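Local coordinates for DNA protection during starvation protein (PDB 1TJO) that probably protects DNA from oxidative damage by oxidising Fe(2+) with hydrogen peroxide and storing the iron as a ferric mineral inside a hollow shell of twelve subunits, at residues L38-V41 with Y42-Y45; Q47-K50 with H51-V55; H64-L67 with G68-E72; T117-A120 with N121-A124; A147-H150 with M151-G155. One frame throughout, in Å; residues are numbered along the deposited sequence.

Interaction 1 of 5, residues L38-V41 with Y42-Y45; sequences LANV and YVLY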
loop_
_atom_site.group_PDB
_atom_site.type_symbol
_atom_site.label_atom_id
_atom_site.label_comp_id
_atom_site.label_asym_id
_atom_site.label_seq_id
_atom_site.Cartn_x
_atom_site.Cartn_y
_atom_site.Cartn_z
ATOM N N LEU A 38 -26.349 4.854 -22.539
ATOM C CA LEU A 38 -26.082 5.719 -21.405
ATOM C C LEU A 38 -27.321 5.995 -20.583
ATOM O O LEU A 38 -27.293 6.000 -19.387
ATOM C CB LEU A 38 -25.487 7.025 -21.922
ATOM C CG LEU A 38 -25.330 8.172 -20.907
ATOM C CD1 LEU A 38 -24.419 7.785 -19.784
ATOM C CD2 LEU A 38 -24.741 9.377 -21.612
ATOM N N ALA A 39 -28.411 6.301 -21.251
ATOM C CA ALA A 39 -29.667 6.632 -20.561
ATOM C C ALA A 39 -30.131 5.429 -19.752
ATOM O O ALA A 39 -30.500 5.522 -18.559
ATOM C CB ALA A 39 -30.697 7.060 -21.567
ATOM N N ASN A 40 -30.094 4.265 -20.357
ATOM C CA ASN A 40 -30.503 3.037 -19.659
ATOM C C ASN A 40 -29.568 2.704 -18.486
ATOM O O ASN A 40 -30.033 2.348 -17.421
ATOM C CB ASN A 40 -30.562 1.877 -20.644
ATOM C CG ASN A 40 -31.787 1.911 -21.488
ATOM O OD1 ASN A 40 -32.798 2.491 -21.101
ATOM N ND2 ASN A 40 -31.701 1.302 -22.676
ATOM N N VAL A 41 -28.285 2.948 -18.646
ATOM C CA VAL A 41 -27.319 2.600 -17.603
ATOM C C VAL A 41 -27.461 3.556 -16.425
ATOM O O VAL A 41 -27.326 3.136 -15.289
ATOM C CB VAL A 41 -25.884 2.541 -18.155
ATOM C CG1 VAL A 41 -24.889 2.411 -17.030
ATOM C CG2 VAL A 41 -25.715 1.380 -19.087
ATOM N N TYR A 42 -27.767 4.833 -16.671
ATOM C CA TYR A 42 -27.977 5.758 -15.566
ATOM C C TYR A 42 -29.290 5.520 -14.787
ATOM O O TYR A 42 -29.331 5.700 -13.587
ATOM C CB TYR A 42 -27.806 7.232 -15.963
ATOM C CG TYR A 42 -26.486 7.811 -15.413
ATOM C CD1 TYR A 42 -25.651 8.530 -16.230
ATOM C CD2 TYR A 42 -26.151 7.688 -14.074
ATOM C CE1 TYR A 42 -24.491 9.069 -15.771
ATOM C CE2 TYR A 42 -24.974 8.228 -13.601
ATOM C CZ TYR A 42 -24.152 8.918 -14.455
ATOM O OH TYR A 42 -22.946 9.455 -13.997
ATOM N N VAL A 43 -30.336 5.073 -15.484
ATOM C CA VAL A 43 -31.549 4.633 -14.813
ATOM C C VAL A 43 -31.251 3.401 -13.941
ATOM O O VAL A 43 -31.683 3.338 -12.809
ATOM C CB VAL A 43 -32.761 4.399 -15.762
ATOM C CG1 VAL A 43 -33.224 5.732 -16.356
ATOM C CG2 VAL A 43 -32.437 3.487 -16.819
ATOM N N LEU A 44 -30.453 2.466 -14.460
ATOM C CA LEU A 44 -30.026 1.292 -13.719
ATOM C C LEU A 44 -29.265 1.722 -12.471
ATOM O O LEU A 44 -29.549 1.273 -11.371
ATOM C CB LEU A 44 -29.160 0.376 -14.596
ATOM C CG LEU A 44 -28.528 -0.795 -13.832
ATOM C CD1 LEU A 44 -29.611 -1.726 -13.301
ATOM C CD2 LEU A 44 -27.481 -1.474 -14.716
ATOM N N TYR A 45 -28.296 2.599 -12.675
ATOM C CA TYR A 45 -27.497 3.116 -11.560
ATOM C C TYR A 45 -28.418 3.652 -10.454
ATOM O O TYR A 45 -28.251 3.334 -9.233
ATOM C CB TYR A 45 -26.601 4.261 -12.047
ATOM C CG TYR A 45 -26.011 5.134 -10.937
ATOM C CD1 TYR A 45 -24.924 4.725 -10.221
ATOM C CD2 TYR A 45 -26.565 6.364 -10.667
ATOM C CE1 TYR A 45 -24.396 5.529 -9.226
ATOM C CE2 TYR A 45 -26.102 7.162 -9.669
ATOM C CZ TYR A 45 -24.986 6.767 -8.972
ATOM O OH TYR A 45 -24.499 7.593 -7.977
#

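Interaction 2 of 5, residues Q47-K50 with H51-V55; sequences QLKK and HHWNV. With FE (Fe (III) ion), chain J.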
loop_
_atom_site.group_PDB
_atom_site.type_symbol
_atom_site.label_atom_id
_atom_site.label_comp_id
_atom_site.label_asym_id
_atom_site.label_seq_id
_atom_site.Cartn_x
_atom_site.Cartn_y
_atom_site.Cartn_z
ATOM N N GLN A 47 -31.555 3.074 -9.813
ATOM C CA GLN A 47 -32.408 2.054 -9.201
ATOM C C GLN A 47 -31.612 1.090 -8.314
ATOM O O GLN A 47 -32.090 0.667 -7.267
ATOM C CB GLN A 47 -33.133 1.268 -10.253
ATOM C CG GLN A 47 -34.232 0.407 -9.650
ATOM C CD GLN A 47 -35.382 0.124 -10.613
ATOM O OE1 GLN A 47 -36.171 1.018 -10.917
ATOM N NE2 GLN A 47 -35.468 -1.117 -11.097
ATOM N N LEU A 48 -30.364 0.840 -8.696
ATOM C CA LEU A 48 -29.459 0.051 -7.856
ATOM C C LEU A 48 -29.195 0.820 -6.566
ATOM O O LEU A 48 -29.183 0.241 -5.478
ATOM C CB LEU A 48 -28.151 -0.242 -8.587
ATOM C CG LEU A 48 -28.241 -1.222 -9.736
ATOM C CD1 LEU A 48 -26.959 -1.301 -10.495
ATOM C CD2 LEU A 48 -28.626 -2.629 -9.302
ATOM N N LYS A 49 -28.965 2.122 -6.702
ATOM C CA LYS A 49 -28.802 2.975 -5.515
ATOM C C LYS A 49 -30.010 2.905 -4.621
ATOM O O LYS A 49 -29.873 2.685 -3.452
ATOM C CB LYS A 49 -28.521 4.431 -5.893
ATOM C CG LYS A 49 -27.111 4.719 -6.437
ATOM C CD LYS A 49 -26.052 4.274 -5.512
ATOM C CE LYS A 49 -25.836 5.158 -4.379
ATOM N NZ LYS A 49 -24.306 5.334 -4.122
ATOM N N LYS A 50 -31.213 3.031 -5.183
ATOM C CA LYS A 50 -32.432 2.904 -4.406
ATOM C C LYS A 50 -32.460 1.599 -3.623
ATOM O O LYS A 50 -32.764 1.568 -2.444
ATOM C CB LYS A 50 -33.624 2.897 -5.344
ATOM C CG LYS A 50 -34.923 2.710 -4.630
ATOM C CD LYS A 50 -36.054 2.767 -5.639
ATOM C CE LYS A 50 -37.372 2.612 -4.939
ATOM N NZ LYS A 50 -38.565 2.520 -5.855
ATOM N N HIS A 51 -32.214 0.506 -4.307
ATOM C CA HIS A 51 -32.265 -0.803 -3.665
ATOM C C HIS A 51 -31.184 -1.002 -2.600
ATOM O O HIS A 51 -31.481 -1.604 -1.558
ATOM C CB HIS A 51 -32.281 -1.890 -4.722
ATOM C CG HIS A 51 -33.490 -1.810 -5.603
ATOM N ND1 HIS A 51 -33.572 -2.426 -6.830
ATOM C CD2 HIS A 51 -34.670 -1.167 -5.421
ATOM C CE1 HIS A 51 -34.755 -2.155 -7.367
ATOM N NE2 HIS A 51 -35.439 -1.397 -6.532
ATOM N N HIS A 52 -29.960 -0.532 -2.883
ATOM C CA HIS A 52 -28.868 -0.412 -1.893
ATOM C C HIS A 52 -29.299 0.335 -0.619
ATOM O O HIS A 52 -29.104 -0.128 0.462
ATOM C CB HIS A 52 -27.696 0.246 -2.619
ATOM C CG HIS A 52 -26.614 0.808 -1.756
ATOM N ND1 HIS A 52 -25.626 0.016 -1.202
ATOM C CD2 HIS A 52 -26.277 2.082 -1.483
ATOM C CE1 HIS A 52 -24.727 0.791 -0.613
ATOM N NE2 HIS A 52 -25.107 2.051 -0.743
ATOM N N TRP A 53 -29.965 1.474 -0.767
ATOM C CA TRP A 53 -30.377 2.253 0.371
ATOM C C TRP A 53 -31.442 1.550 1.193
ATOM O O TRP A 53 -31.425 1.619 2.413
ATOM C CB TRP A 53 -30.915 3.606 -0.098
ATOM C CG TRP A 53 -29.916 4.512 -0.794
ATOM C CD1 TRP A 53 -28.531 4.625 -0.563
ATOM C CD2 TRP A 53 -30.209 5.455 -1.811
ATOM N NE1 TRP A 53 -27.999 5.545 -1.420
ATOM C CE2 TRP A 53 -29.000 6.088 -2.177
ATOM C CE3 TRP A 53 -31.370 5.838 -2.444
ATOM C CZ2 TRP A 53 -28.948 7.085 -3.122
ATOM C CZ3 TRP A 53 -31.312 6.835 -3.384
ATOM C CH2 TRP A 53 -30.126 7.427 -3.724
ATOM N N ASN A 54 -32.373 0.880 0.529
ATOM C CA ASN A 54 -33.609 0.488 1.163
ATOM C C ASN A 54 -33.613 -0.984 1.601
ATOM O O ASN A 54 -34.468 -1.373 2.386
ATOM C CB ASN A 54 -34.788 0.751 0.228
ATOM C CG ASN A 54 -35.124 2.228 0.095
ATOM O OD1 ASN A 54 -35.305 2.904 1.079
ATOM N ND2 ASN A 54 -35.189 2.727 -1.116
ATOM N N VAL A 55 -32.684 -1.805 1.107
ATOM C CA VAL A 55 -32.751 -3.221 1.369
ATOM C C VAL A 55 -32.719 -3.505 2.878
ATOM O O VAL A 55 -31.915 -2.932 3.625
ATOM C CB VAL A 55 -31.672 -4.066 0.601
ATOM C CG1 VAL A 55 -30.247 -3.646 0.979
ATOM C CG2 VAL A 55 -31.930 -5.554 0.788
HETATM FE FE FE J . -24.184 3.805 0.200
HETATM O O HOH W 1 -22.846 2.825 1.248
HETATM O O HOH W 2 -22.556 3.775 -1.429
#

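Interaction 3 of 5, residues H64-L67 with G68-E72; sequences HLFL and GEAAE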
loop_
_atom_site.group_PDB
_atom_site.type_symbol
_atom_site.label_atom_id
_atom_site.label_comp_id
_atom_site.label_asym_id
_atom_site.label_seq_id
_atom_site.Cartn_x
_atom_site.Cartn_y
_atom_site.Cartn_z
ATOM N N HIS A 64 -26.717 -5.084 0.478
ATOM C CA HIS A 64 -26.373 -3.671 0.506
ATOM C C HIS A 64 -25.003 -3.462 -0.133
ATOM O O HIS A 64 -24.847 -2.585 -0.975
ATOM C CB HIS A 64 -26.397 -3.160 1.955
ATOM C CG HIS A 64 -25.987 -1.744 2.144
ATOM N ND1 HIS A 64 -26.829 -0.679 1.897
ATOM C CD2 HIS A 64 -24.844 -1.211 2.636
ATOM C CE1 HIS A 64 -26.199 0.452 2.177
ATOM N NE2 HIS A 64 -25.001 0.159 2.643
ATOM N N LEU A 65 -24.043 -4.315 0.214
ATOM C CA LEU A 65 -22.689 -4.226 -0.317
ATOM C C LEU A 65 -22.737 -4.544 -1.799
ATOM O O LEU A 65 -22.125 -3.813 -2.600
ATOM C CB LEU A 65 -21.784 -5.161 0.471
ATOM C CG LEU A 65 -21.561 -4.632 1.887
ATOM C CD1 LEU A 65 -20.896 -5.732 2.771
ATOM C CD2 LEU A 65 -20.767 -3.316 1.880
ATOM N N PHE A 66 -23.422 -5.626 -2.170
ATOM C CA PHE A 66 -23.448 -6.038 -3.583
ATOM C C PHE A 66 -24.037 -4.915 -4.429
ATOM O O PHE A 66 -23.524 -4.601 -5.527
ATOM C CB PHE A 66 -24.225 -7.360 -3.795
ATOM C CG PHE A 66 -24.610 -7.618 -5.236
ATOM C CD1 PHE A 66 -23.661 -7.972 -6.167
ATOM C CD2 PHE A 66 -25.886 -7.384 -5.668
ATOM C CE1 PHE A 66 -24.013 -8.132 -7.528
ATOM C CE2 PHE A 66 -26.218 -7.527 -7.004
ATOM C CZ PHE A 66 -25.273 -7.890 -7.915
ATOM N N LEU A 67 -25.162 -4.364 -3.981
ATOM C CA LEU A 67 -25.905 -3.380 -4.774
ATOM C C LEU A 67 -25.091 -2.096 -4.873
ATOM O O LEU A 67 -25.118 -1.436 -5.917
ATOM C CB LEU A 67 -27.309 -3.121 -4.234
ATOM C CG LEU A 67 -28.261 -4.310 -4.335
ATOM C CD1 LEU A 67 -29.451 -4.188 -3.378
ATOM C CD2 LEU A 67 -28.736 -4.447 -5.783
ATOM N N GLY A 68 -24.366 -1.763 -3.808
ATOM C CA GLY A 68 -23.495 -0.581 -3.874
ATOM C C GLY A 68 -22.386 -0.769 -4.928
ATOM O O GLY A 68 -22.117 0.141 -5.716
ATOM N N GLU A 69 -21.737 -1.929 -4.937
ATOM C CA GLU A 69 -20.712 -2.284 -5.921
ATOM C C GLU A 69 -21.316 -2.312 -7.341
ATOM O O GLU A 69 -20.700 -1.824 -8.297
ATOM C CB GLU A 69 -20.116 -3.647 -5.610
ATOM C CG GLU A 69 -19.301 -3.718 -4.330
ATOM C CD GLU A 69 -18.928 -5.171 -4.002
ATOM O OE1 GLU A 69 -18.070 -5.751 -4.752
ATOM O OE2 GLU A 69 -19.520 -5.765 -3.040
ATOM N N ALA A 70 -22.512 -2.853 -7.479
ATOM C CA ALA A 70 -23.188 -2.914 -8.787
ATOM C C ALA A 70 -23.472 -1.504 -9.291
ATOM O O ALA A 70 -23.321 -1.222 -10.471
ATOM C CB ALA A 70 -24.452 -3.701 -8.744
ATOM N N ALA A 71 -23.896 -0.612 -8.406
ATOM C CA ALA A 71 -24.147 0.761 -8.796
ATOM C C ALA A 71 -22.857 1.453 -9.211
ATOM O O ALA A 71 -22.832 2.239 -10.174
ATOM C CB ALA A 71 -24.806 1.524 -7.658
ATOM N N GLU A 72 -21.769 1.194 -8.488
ATOM C CA GLU A 72 -20.491 1.804 -8.861
ATOM C C GLU A 72 -20.075 1.339 -10.255
ATOM O O GLU A 72 -19.560 2.116 -11.050
ATOM C CB GLU A 72 -19.414 1.437 -7.834
ATOM C CG GLU A 72 -18.039 1.958 -8.126
ATOM C CD GLU A 72 -17.082 1.607 -6.988
ATOM O OE1 GLU A 72 -16.351 0.582 -7.081
ATOM O OE2 GLU A 72 -17.088 2.343 -5.983
#

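Interaction 4 of 5, residues T117-A120 with N121-A124; sequences TSLA and NDMA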
loop_
_atom_site.group_PDB
_atom_site.type_symbol
_atom_site.label_atom_id
_atom_site.label_comp_id
_atom_site.label_asym_id
_atom_site.label_seq_id
_atom_site.Cartn_x
_atom_site.Cartn_y
_atom_site.Cartn_z
ATOM N N THR A 117 -38.889 -8.479 -5.273
ATOM C CA THR A 117 -39.482 -7.676 -6.319
ATOM C C THR A 117 -38.462 -6.723 -6.888
ATOM O O THR A 117 -38.350 -6.561 -8.122
ATOM C CB THR A 117 -40.673 -6.939 -5.749
ATOM O OG1 THR A 117 -41.698 -7.890 -5.458
ATOM C CG2 THR A 117 -41.288 -5.963 -6.763
ATOM N N SER A 118 -37.736 -6.068 -5.985
ATOM C CA SER A 118 -36.737 -5.102 -6.339
ATOM C C SER A 118 -35.672 -5.720 -7.232
ATOM O O SER A 118 -35.393 -5.206 -8.297
ATOM C CB SER A 118 -36.106 -4.452 -5.086
ATOM O OG SER A 118 -37.118 -3.823 -4.298
ATOM N N LEU A 119 -35.087 -6.841 -6.822
ATOM C CA LEU A 119 -34.098 -7.481 -7.640
ATOM C C LEU A 119 -34.642 -7.966 -8.978
ATOM O O LEU A 119 -33.934 -7.862 -9.962
ATOM C CB LEU A 119 -33.438 -8.629 -6.901
ATOM C CG LEU A 119 -32.154 -8.426 -6.100
ATOM C CD1 LEU A 119 -31.729 -7.027 -5.714
ATOM C CD2 LEU A 119 -31.997 -9.483 -5.032
ATOM N N ALA A 120 -35.883 -8.461 -9.018
ATOM C CA ALA A 120 -36.437 -8.911 -10.285
ATOM C C ALA A 120 -36.594 -7.729 -11.251
ATOM O O ALA A 120 -36.354 -7.847 -12.459
ATOM C CB ALA A 120 -37.742 -9.566 -10.061
ATOM N N ASN A 121 -36.976 -6.572 -10.728
ATOM C CA ASN A 121 -37.069 -5.368 -11.552
ATOM C C ASN A 121 -35.678 -4.956 -12.100
ATOM O O ASN A 121 -35.536 -4.538 -13.291
ATOM C CB ASN A 121 -37.682 -4.212 -10.747
ATOM C CG ASN A 121 -39.150 -4.367 -10.506
ATOM O OD1 ASN A 121 -39.828 -5.059 -11.249
ATOM N ND2 ASN A 121 -39.681 -3.676 -9.505
ATOM N N ASP A 122 -34.651 -5.123 -11.269
ATOM C CA ASP A 122 -33.290 -4.800 -11.699
ATOM C C ASP A 122 -32.818 -5.756 -12.767
ATOM O O ASP A 122 -32.168 -5.353 -13.716
ATOM C CB ASP A 122 -32.295 -4.830 -10.522
ATOM C CG ASP A 122 -32.581 -3.763 -9.514
ATOM O OD1 ASP A 122 -33.256 -2.754 -9.896
ATOM O OD2 ASP A 122 -32.170 -3.855 -8.316
ATOM N N MET A 123 -33.107 -7.025 -12.570
ATOM C CA MET A 123 -32.732 -8.091 -13.489
ATOM C C MET A 123 -33.267 -7.799 -14.892
ATOM O O MET A 123 -32.562 -7.994 -15.856
ATOM C CB MET A 123 -33.239 -9.453 -13.001
ATOM C CG MET A 123 -32.351 -10.564 -13.527
ATOM S SD MET A 123 -32.797 -12.214 -12.904
ATOM C CE MET A 123 -34.256 -12.338 -13.539
ATOM N N ALA A 124 -34.463 -7.257 -14.974
ATOM C CA ALA A 124 -35.087 -6.924 -16.263
ATOM C C ALA A 124 -34.357 -5.772 -16.948
ATOM O O ALA A 124 -34.190 -5.759 -18.183
ATOM C CB ALA A 124 -36.557 -6.585 -16.099
#

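Interaction 5 of 5, residues A147-H150 with M151-G155; sequences ATAH and MLREG. With FE (Fe (III) ion), chain G; SO4 (sulfate ion), chain E.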
loop_
_atom_site.group_PDB
_atom_site.type_symbol
_atom_site.label_atom_id
_atom_site.label_comp_id
_atom_site.label_asym_id
_atom_site.label_seq_id
_atom_site.Cartn_x
_atom_site.Cartn_y
_atom_site.Cartn_z
ATOM N N ALA A 147 -12.206 0.466 -31.142
ATOM C CA ALA A 147 -12.077 0.941 -29.760
ATOM C C ALA A 147 -13.453 1.008 -29.047
ATOM O O ALA A 147 -13.597 0.570 -27.914
ATOM C CB ALA A 147 -11.388 2.270 -29.694
ATOM N N THR A 148 -14.465 1.525 -29.715
ATOM C CA THR A 148 -15.803 1.495 -29.135
ATOM C C THR A 148 -16.265 0.073 -28.890
ATOM O O THR A 148 -16.821 -0.203 -27.864
ATOM C CB THR A 148 -16.804 2.182 -30.017
ATOM O OG1 THR A 148 -16.492 3.577 -30.088
ATOM C CG2 THR A 148 -18.186 2.111 -29.435
ATOM N N ALA A 149 -16.046 -0.830 -29.842
ATOM C CA ALA A 149 -16.450 -2.219 -29.674
ATOM C C ALA A 149 -15.793 -2.852 -28.486
ATOM O O ALA A 149 -16.457 -3.541 -27.691
ATOM C CB ALA A 149 -16.098 -3.028 -30.897
ATOM N N HIS A 150 -14.487 -2.589 -28.355
ATOM C CA HIS A 150 -13.674 -3.099 -27.226
ATOM C C HIS A 150 -14.233 -2.559 -25.880
ATOM O O HIS A 150 -14.463 -3.303 -24.942
ATOM C CB HIS A 150 -12.233 -2.667 -27.377
ATOM C CG HIS A 150 -11.364 -3.073 -26.232
ATOM N ND1 HIS A 150 -11.035 -4.382 -25.996
ATOM C CD2 HIS A 150 -10.727 -2.340 -25.287
ATOM C CE1 HIS A 150 -10.280 -4.449 -24.918
ATOM N NE2 HIS A 150 -10.065 -3.222 -24.471
ATOM N N MET A 151 -14.503 -1.269 -25.834
ATOM C CA MET A 151 -15.033 -0.634 -24.652
ATOM C C MET A 151 -16.373 -1.237 -24.252
ATOM O O MET A 151 -16.643 -1.469 -23.084
ATOM C CB MET A 151 -15.192 0.847 -24.904
ATOM C CG MET A 151 -15.699 1.607 -23.716
ATOM S SD MET A 151 -16.267 3.230 -24.149
ATOM C CE MET A 151 -14.999 3.692 -25.296
ATOM N N LEU A 152 -17.227 -1.476 -25.243
ATOM C CA LEU A 152 -18.543 -2.034 -24.984
ATOM C C LEU A 152 -18.399 -3.436 -24.422
ATOM O O LEU A 152 -19.116 -3.791 -23.485
ATOM C CB LEU A 152 -19.373 -2.047 -26.263
ATOM C CG LEU A 152 -19.851 -0.682 -26.757
ATOM C CD1 LEU A 152 -20.372 -0.713 -28.133
ATOM C CD2 LEU A 152 -20.897 -0.120 -25.834
ATOM N N ARG A 153 -17.460 -4.220 -24.957
ATOM C CA ARG A 153 -17.268 -5.590 -24.453
ATOM C C ARG A 153 -16.751 -5.601 -23.004
ATOM O O ARG A 153 -17.146 -6.412 -22.183
ATOM C CB ARG A 153 -16.333 -6.385 -25.373
ATOM C CG ARG A 153 -16.962 -6.793 -26.668
ATOM C CD ARG A 153 -15.990 -7.556 -27.572
ATOM N NE ARG A 153 -16.301 -7.367 -28.971
ATOM C CZ ARG A 153 -15.524 -6.786 -29.865
ATOM N NH1 ARG A 153 -14.296 -6.307 -29.600
ATOM N NH2 ARG A 153 -15.991 -6.704 -31.058
ATOM N N GLU A 154 -15.855 -4.684 -22.697
ATOM C CA GLU A 154 -15.287 -4.562 -21.343
ATOM C C GLU A 154 -16.384 -4.226 -20.335
ATOM O O GLU A 154 -16.395 -4.777 -19.245
ATOM C CB GLU A 154 -14.187 -3.504 -21.353
ATOM C CG GLU A 154 -12.914 -3.924 -22.141
ATOM C CD GLU A 154 -11.771 -4.466 -21.289
ATOM O OE1 GLU A 154 -11.766 -4.156 -20.072
ATOM O OE2 GLU A 154 -10.868 -5.213 -21.821
ATOM N N GLY A 155 -17.328 -3.367 -20.733
ATOM C CA GLY A 155 -18.509 -3.022 -19.948
ATOM C C GLY A 155 -19.486 -4.172 -19.841
ATOM O O GLY A 155 -20.005 -4.491 -18.764
HETATM FE FE FE G . -9.047 -5.851 -21.037
HETATM S S SO4 E . -11.612 -7.523 -27.059
HETATM O O1 SO4 E . -12.805 -8.319 -26.810
HETATM O O2 SO4 E . -11.954 -6.289 -27.777
HETATM O O3 SO4 E . -11.067 -7.134 -25.714
HETATM O O4 SO4 E . -10.641 -8.345 -27.769
HETATM O O HOH W 3 -9.851 -6.277 -19.180
HETATM O O HOH W 4 -7.171 -6.444 -20.283
HETATM O O HOH W 5 -8.554 -3.941 -20.347
#

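Interaction 1 of 5, residues L38-V41 with Y42-Y45
L38 and Y42 meet one helical turn apart, in a buried part of helix 24-54 close to the centre of the chain. The contact is local and mostly apolar. The two side chains lie side by side and point the same way. L38 CG is anti to the backbone N (chi1 171°), and this sends CD1 to within 3.8 Å of Y42 CD1. The ring of Y42 also has Y45 CD2 in plane at its edge. Under these groups the backbone N atoms of Y42, V43 and Y45 are hydrogen-bonded to the O atoms four residues earlier, with Y45 N 2.8 Å from V41 O. The helix belongs to the four-helix bundle of the ferritin-like fold, and its sides are used differently. L38 packs on A78 and A82 of helix 60-87, while L44 packs on I125, Y126 and I129 of helix 115-142. The two tyrosines face a second subunit, where Y42 OH is hydrogen-bonded to Y45 OH of that subunit, and Y45 OH also bonds E75 OE2 there. N40 OD1 accepts hydrogen bonds from the backbone N of S104 and of V105.

Interaction 2 of 5, residues Q47-K50 with H51-V55
W53 CG is anti to its carbonyl carbon (chi1 -64°), which folds the indole back against K49. H52 CG instead lies opposite the backbone N (chi1 164°), and its ring swings out to the iron. K49 O sits 3.1 Å above the indole plane, toward the rim. K49 CB makes a CH-pi contact, 4.1 Å from the centroid of the W53 six-membered ring and 18° off its normal. The bent lysine chain then brings CE to 3.7 Å from W53 NE1. This is the end of the first bundle helix of the Dps fold, which carries part of an iron site shared between two subunits. H52 ND1 is hydrogen-bonded to H64 O, leaving NE2 to bind the iron at 2.2 Å; two waters and D79 and E83 of the second subunit bind it too. D79 of that subunit also takes hydrogen bonds from W53 NE1 and K49 NZ. Without the indole, with an alanine here, the K49 chain would probably lose the flat surface it lies on, and that D79 one donor. H51 has one ring face over Q47 O. Its ND1 is hydrogen-bonded to D122 and its NE2 to E108, consistent with a charged ring.

Interaction 3 of 5, residues H64-L67 with G68-E72
F66 and A70 meet on the inner side of helix 60-87, one of the four long helices of the ferritin-like bundle. That side is the tightly packed one: F66, L67 and A70 are buried against helices 24-54, 115-142 and 146-169, and on the last of these F66 meets the rings of H165 and Y169. F66 CZ lies 4.3 Å from A70 CB. A70 CB also rests 3.5 Å from F66 O, and A71 CB is 3.4 Å from L67 O. The backbone bonds are regular across the turn: A70 N to F66 O is 2.8 Å and A71 N to L67 O is 2.9 Å. H64, at the start of this segment, stacks its ring on that of H52, on which L67 also packs, next to the iron site. The opposite character appears at L65 and E69, which are exposed and whose side chains barely meet. Here the neighbour is R61 of a third subunit: it packs on L65 and forms a salt bridge with E69 OE2. G68, which has no side chain, gives its N to H64 O at 3.0 Å. The E69 chain runs back along the preceding turn, with its CG 3.3 Å from L65 O and OE2, not hydrogen-bonded to it, also at 3.3 Å.

Interaction 4 of 5, residues T117-A120 with N121-A124
N121 turns back along its helix toward T117, one turn earlier. Its CB lies 3.5 Å from S118 O. With chi1 at -73°, CG stands opposite the carbonyl carbon and comes to 3.3 Å from T117 O. OD1 stays further off, at 3.8 Å from T117 O. ND2 ends beside the methyl group of T117, 3.9 Å from CG2. The two side chains lie alongside each other and point the same way. ND2 makes no hydrogen bond to T117 O, as the angle is poor; it gives one to E108 OE1 instead. The backbone beneath is ordinary helix, with N121 N bonded to T117 O at 2.9 Å. D122 folds back in the same manner, and its CG is 3.4 Å from S118 O. Both oxygens of this buried carboxylate have partners on helix 24-54: OD1 takes a hydrogen bond from Q47 NE2, and OD2 is the one used by H51. L119 CD1 comes to 4.1 Å from D122 OD2. In the four-helix bundle of the ferritin-like fold, this part of helix 115-142 thus faces helix 24-54 through S118, N121 and D122. L119 packs on L63 and L67 of helix 60-87, and L119 and M123 both rest on I166 of helix 146-169.

Interaction 5 of 5, residues A147-H150 with M151-G155
H150 carries E154 CG over one face of its ring and a sulfate at its edge. E154 CG makes a CH-pi contact, 4.0 Å from the ring centroid and 20° off the normal. The sulfate sulfur lies in the ring plane, and H150 ND1 gives SO4 O2 a nearly straight hydrogen bond of 2.8 Å (168°). A second bond from ND1, to SO4 O3, is weak. The R153 guanidinium has A149 over one face, with A149 CB 3.7 Å from NH2. Sulfate O2 is at its edge, where NH1 bonds it at 3.0 Å, while NH2 forms a salt bridge with E141. The sulfate probably comes from the crystallisation liquor. H150 and R153 of the fourth and sixth subunits bind it as well, so three copies of this turn of helix 146-169 gather round one anion. This is a three-subunit junction of the Dps shell. It also holds an iron, bound by E154 OE2 at 2.1 Å, by three waters, and by E154 OE2 of the same two neighbouring subunits. E154 takes part in iron nucleation. With an alanine at H150, the sulfate would probably lose a donor and E154 CG the ring face it rests on. The E154 chain bends at chi2, and its carboxylate plane is turned 51° from the H150 ring. Water 3, also on the metal, donates to E154 OE1 at 3.0 Å.

Interactions 1 and 2 follow each other on helix 24-54, their centres 14 Å apart, and both touch the second subunit. Interaction 3 lies closest to interaction 2, at 9 Å between centres: H52 ND1 probably bonds H64 O at 2.7 Å, which would set the rotation of the iron-binding ring. Interaction 4 stands about 11 Å from interaction 2 between centres, and H51 and Q47 are hydrogen-bonded to its D122. Interaction 1 reaches interaction 3 where Y45 CD1 packs 3.2 Å from A71 O. Interaction 5 is apart, about 27 Å from interaction 2 between centres and across the centre of the chain, and binds a different iron.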